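Local structure of PhnB-like domain-containing protein (Pseudomonas aeruginosa, 1U69) at residues A135-A143 with I152-K160. The protein is of unknown function but belongs to the PhnB-like branch of the glyoxalase clan and has been proposed as a potential drug-resistance protein. Residues are numbered along the deposited sequence; the frame is centred on the assembly and turned at random.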
loop_
_atom_site.group_PDB
_atom_site.type_symbol
_atom_site.label_atom_id
_atom_site.label_comp_id
_atom_site.label_asym_id
_atom_site.label_seq_id
_atom_site.Cartn_x
_atom_site.Cartn_y
_atom_site.Cartn_z
ATOM N N ALA A 135 -22.113 18.478 7.369
ATOM C CA ALA A 135 -23.095 19.051 6.453
ATOM C C ALA A 135 -22.479 19.171 5.057
ATOM O O ALA A 135 -23.135 18.886 4.061
ATOM C CB ALA A 135 -23.569 20.415 6.948
ATOM N N ALA A 136 -21.217 19.587 5.001
ATOM C CA ALA A 136 -20.479 19.686 3.743
ATOM C C ALA A 136 -20.326 18.311 3.107
ATOM O O ALA A 136 -20.398 18.180 1.892
ATOM C CB ALA A 136 -19.106 20.287 3.974
ATOM N N ALA A 137 -20.096 17.304 3.944
ATOM C CA ALA A 137 -19.940 15.924 3.480
ATOM C C ALA A 137 -21.248 15.452 2.889
ATOM O O ALA A 137 -21.266 14.748 1.889
ATOM C CB ALA A 137 -19.540 15.020 4.633
ATOM N N ARG A 138 -22.344 15.836 3.524
ATOM C CA ARG A 138 -23.666 15.484 3.044
ATOM C C ARG A 138 -23.921 16.143 1.684
ATOM O O ARG A 138 -24.395 15.485 0.775
ATOM C CB ARG A 138 -24.740 15.867 4.071
ATOM C CG ARG A 138 -26.165 15.569 3.657
ATOM C CD ARG A 138 -26.366 14.193 3.055
ATOM N NE ARG A 138 -26.641 13.186 4.079
ATOM C CZ ARG A 138 -26.168 11.937 4.070
ATOM N NH1 ARG A 138 -25.333 11.507 3.121
ATOM N NH2 ARG A 138 -26.506 11.110 5.040
ATOM N N ARG A 139 -23.578 17.419 1.532
ATOM C CA ARG A 139 -23.787 18.103 0.252
ATOM C C ARG A 139 -23.032 17.403 -0.865
ATOM O O ARG A 139 -23.566 17.233 -1.949
ATOM C CB ARG A 139 -23.360 19.571 0.313
ATOM C CG ARG A 139 -24.302 20.471 1.057
ATOM C CD ARG A 139 -23.989 21.960 0.863
ATOM N NE ARG A 139 -22.656 22.318 1.349
ATOM C CZ ARG A 139 -22.375 22.700 2.596
ATOM N NH1 ARG A 139 -23.322 22.779 3.530
ATOM N NH2 ARG A 139 -21.124 22.997 2.917
ATOM N N ALA A 140 -21.797 16.992 -0.593
ATOM C CA ALA A 140 -20.983 16.283 -1.569
ATOM C C ALA A 140 -21.619 14.948 -1.929
ATOM O O ALA A 140 -21.690 14.587 -3.099
ATOM C CB ALA A 140 -19.579 16.081 -1.027
ATOM N N PHE A 141 -22.081 14.223 -0.908
ATOM C CA PHE A 141 -22.749 12.935 -1.086
ATOM C C PHE A 141 -23.987 13.070 -1.951
ATOM O O PHE A 141 -24.185 12.290 -2.887
ATOM C CB PHE A 141 -23.128 12.325 0.266
ATOM C CG PHE A 141 -23.384 10.833 0.211
ATOM C CD1 PHE A 141 -22.354 9.936 0.418
ATOM C CD2 PHE A 141 -24.652 10.340 -0.045
ATOM C CE1 PHE A 141 -22.586 8.567 0.368
ATOM C CE2 PHE A 141 -24.893 8.976 -0.091
ATOM C CZ PHE A 141 -23.859 8.093 0.118
ATOM N N GLU A 142 -24.816 14.062 -1.639
ATOM C CA GLU A 142 -26.019 14.330 -2.415
ATOM C C GLU A 142 -25.695 14.731 -3.858
ATOM O O GLU A 142 -26.415 14.344 -4.767
ATOM C CB GLU A 142 -26.868 15.404 -1.726
ATOM C CG GLU A 142 -27.468 14.946 -0.399
ATOM C CD GLU A 142 -28.193 13.617 -0.506
ATOM O OE1 GLU A 142 -29.046 13.511 -1.416
ATOM O OE2 GLU A 142 -27.931 12.680 0.303
ATOM N N ALA A 143 -24.599 15.454 -4.075
ATOM C CA ALA A 143 -24.206 15.831 -5.440
ATOM C C ALA A 143 -23.709 14.606 -6.243
ATOM O O ALA A 143 -24.041 14.433 -7.420
ATOM C CB ALA A 143 -23.153 16.917 -5.401
ATOM N N ILE A 152 -15.512 16.411 -10.931
ATOM C CA ILE A 152 -14.832 16.882 -9.729
ATOM C C ILE A 152 -15.202 18.321 -9.352
ATOM O O ILE A 152 -15.394 18.630 -8.179
ATOM C CB ILE A 152 -13.304 16.747 -9.898
ATOM C CG1 ILE A 152 -12.910 15.261 -9.949
ATOM C CG2 ILE A 152 -12.567 17.446 -8.746
ATOM C CD1 ILE A 152 -11.490 14.979 -10.413
ATOM N N ALA A 153 -15.298 19.189 -10.345
ATOM C CA ALA A 153 -15.622 20.596 -10.102
ATOM C C ALA A 153 -16.987 20.761 -9.431
ATOM O O ALA A 153 -17.156 21.609 -8.554
ATOM C CB ALA A 153 -15.562 21.388 -11.406
ATOM N N THR A 154 -17.949 19.931 -9.823
ATOM C CA THR A 154 -19.295 19.997 -9.267
ATOM C C THR A 154 -19.293 19.530 -7.818
ATOM O O THR A 154 -19.990 20.090 -6.973
ATOM C CB THR A 154 -20.257 19.127 -10.097
ATOM O OG1 THR A 154 -20.372 19.648 -11.431
ATOM C CG2 THR A 154 -21.672 19.183 -9.539
ATOM N N ILE A 155 -18.517 18.486 -7.536
ATOM C CA ILE A 155 -18.371 18.004 -6.172
ATOM C C ILE A 155 -17.799 19.107 -5.279
ATOM O O ILE A 155 -18.273 19.319 -4.162
ATOM C CB ILE A 155 -17.478 16.733 -6.129
ATOM C CG1 ILE A 155 -18.188 15.557 -6.821
ATOM C CG2 ILE A 155 -17.119 16.370 -4.686
ATOM C CD1 ILE A 155 -19.539 15.170 -6.205
ATOM N N GLU A 156 -16.807 19.822 -5.791
ATOM C CA GLU A 156 -16.127 20.851 -5.019
ATOM C C GLU A 156 -17.069 22.013 -4.702
ATOM O O GLU A 156 -17.010 22.576 -3.616
ATOM C CB GLU A 156 -14.892 21.346 -5.777
ATOM C CG GLU A 156 -13.769 20.313 -5.812
ATOM C CD GLU A 156 -12.588 20.722 -6.677
ATOM O OE1 GLU A 156 -12.792 21.236 -7.799
ATOM O OE2 GLU A 156 -11.442 20.520 -6.229
ATOM N N LYS A 157 -17.958 22.330 -5.643
ATOM C CA LYS A 157 -18.919 23.427 -5.494
ATOM C C LYS A 157 -19.974 23.058 -4.451
ATOM O O LYS A 157 -20.348 23.874 -3.612
ATOM C CB LYS A 157 -19.600 23.728 -6.837
ATOM C CG LYS A 157 -18.657 24.200 -7.951
ATOM C CD LYS A 157 -19.433 24.634 -9.225
ATOM C CE LYS A 157 -19.101 23.788 -10.481
ATOM N NZ LYS A 157 -20.292 23.049 -11.027
ATOM N N ALA A 158 -20.453 21.820 -4.507
ATOM C CA ALA A 158 -21.438 21.339 -3.546
ATOM C C ALA A 158 -20.843 21.312 -2.140
ATOM O O ALA A 158 -21.482 21.743 -1.184
ATOM C CB ALA A 158 -21.934 19.959 -3.938
ATOM N N PHE A 159 -19.605 20.835 -2.031
ATOM C CA PHE A 159 -18.914 20.752 -0.751
ATOM C C PHE A 159 -18.739 22.133 -0.125
ATOM O O PHE A 159 -18.945 22.307 1.075
ATOM C CB PHE A 159 -17.544 20.094 -0.918
ATOM C CG PHE A 159 -16.844 19.849 0.379
ATOM C CD1 PHE A 159 -17.231 18.795 1.197
ATOM C CD2 PHE A 159 -15.825 20.697 0.809
ATOM C CE1 PHE A 159 -16.603 18.562 2.408
ATOM C CE2 PHE A 159 -15.193 20.473 2.022
ATOM C CZ PHE A 159 -15.580 19.401 2.823
ATOM N N LYS A 160 -18.358 23.097 -0.956
ATOM C CA LYS A 160 -18.152 24.472 -0.523
ATOM C C LYS A 160 -19.484 25.086 -0.105
ATOM O O LYS A 160 -19.535 25.839 0.871
ATOM C CB LYS A 160 -17.516 25.287 -1.650
ATOM C CG LYS A 160 -17.138 26.713 -1.264
ATOM C CD LYS A 160 -16.091 27.286 -2.209
ATOM C CE LYS A 160 -14.691 26.794 -1.851
ATOM N NZ LYS A 160 -13.649 27.294 -2.800
#
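Ala-136, Arg-139, Ala-140 and Ala-143 pack against Ile-155, Ala-158 and Phe-159 where helices 134-144 and 152-159, joined by a short connection, form a roughly antiparallel helical hairpin at the C-terminal end of the modelled chain. The axes of the two segments approach to 7.9 Å, their N-to-C directions 145° apart, a close spacing consistent with the alanines that line the interface. Ala-143 CB and Ala-158 CB meet tip to tip at 3.6 Å, and Ile-155 adds CD1 at 4.1 Å from the same Ala-143 CB. Farther along, Ala-136 CB sits over one face of the Phe-159 ring in a CH-pi contact, 3.8 Å from its centroid, while Ala-140 CB lies at the ring edge. The ring reaches helix 134-144 because its chi1 of -174° turns CG away from the backbone N. Arg-139 binds the C-terminal end of helix 152-159: NE donates to Ala-158 O (2.9 Å) almost in line with the carbonyl, and NH2 reaches Phe-159 O (2.9 Å) from above its carbonyl plane. Both acceptors lie near the guanidinium plane, so the two bonds would restrict its rotation, and its positive charge probably interacts favourably with the partial negative charge of this helix end. Helix 123-129 adjoins the pair, touching Ala-140 and Phe-159 through Ala-128 and Ile-155 through Leu-125, while Pro-40 of the second subunit packs on Ala-137 and Phe-141.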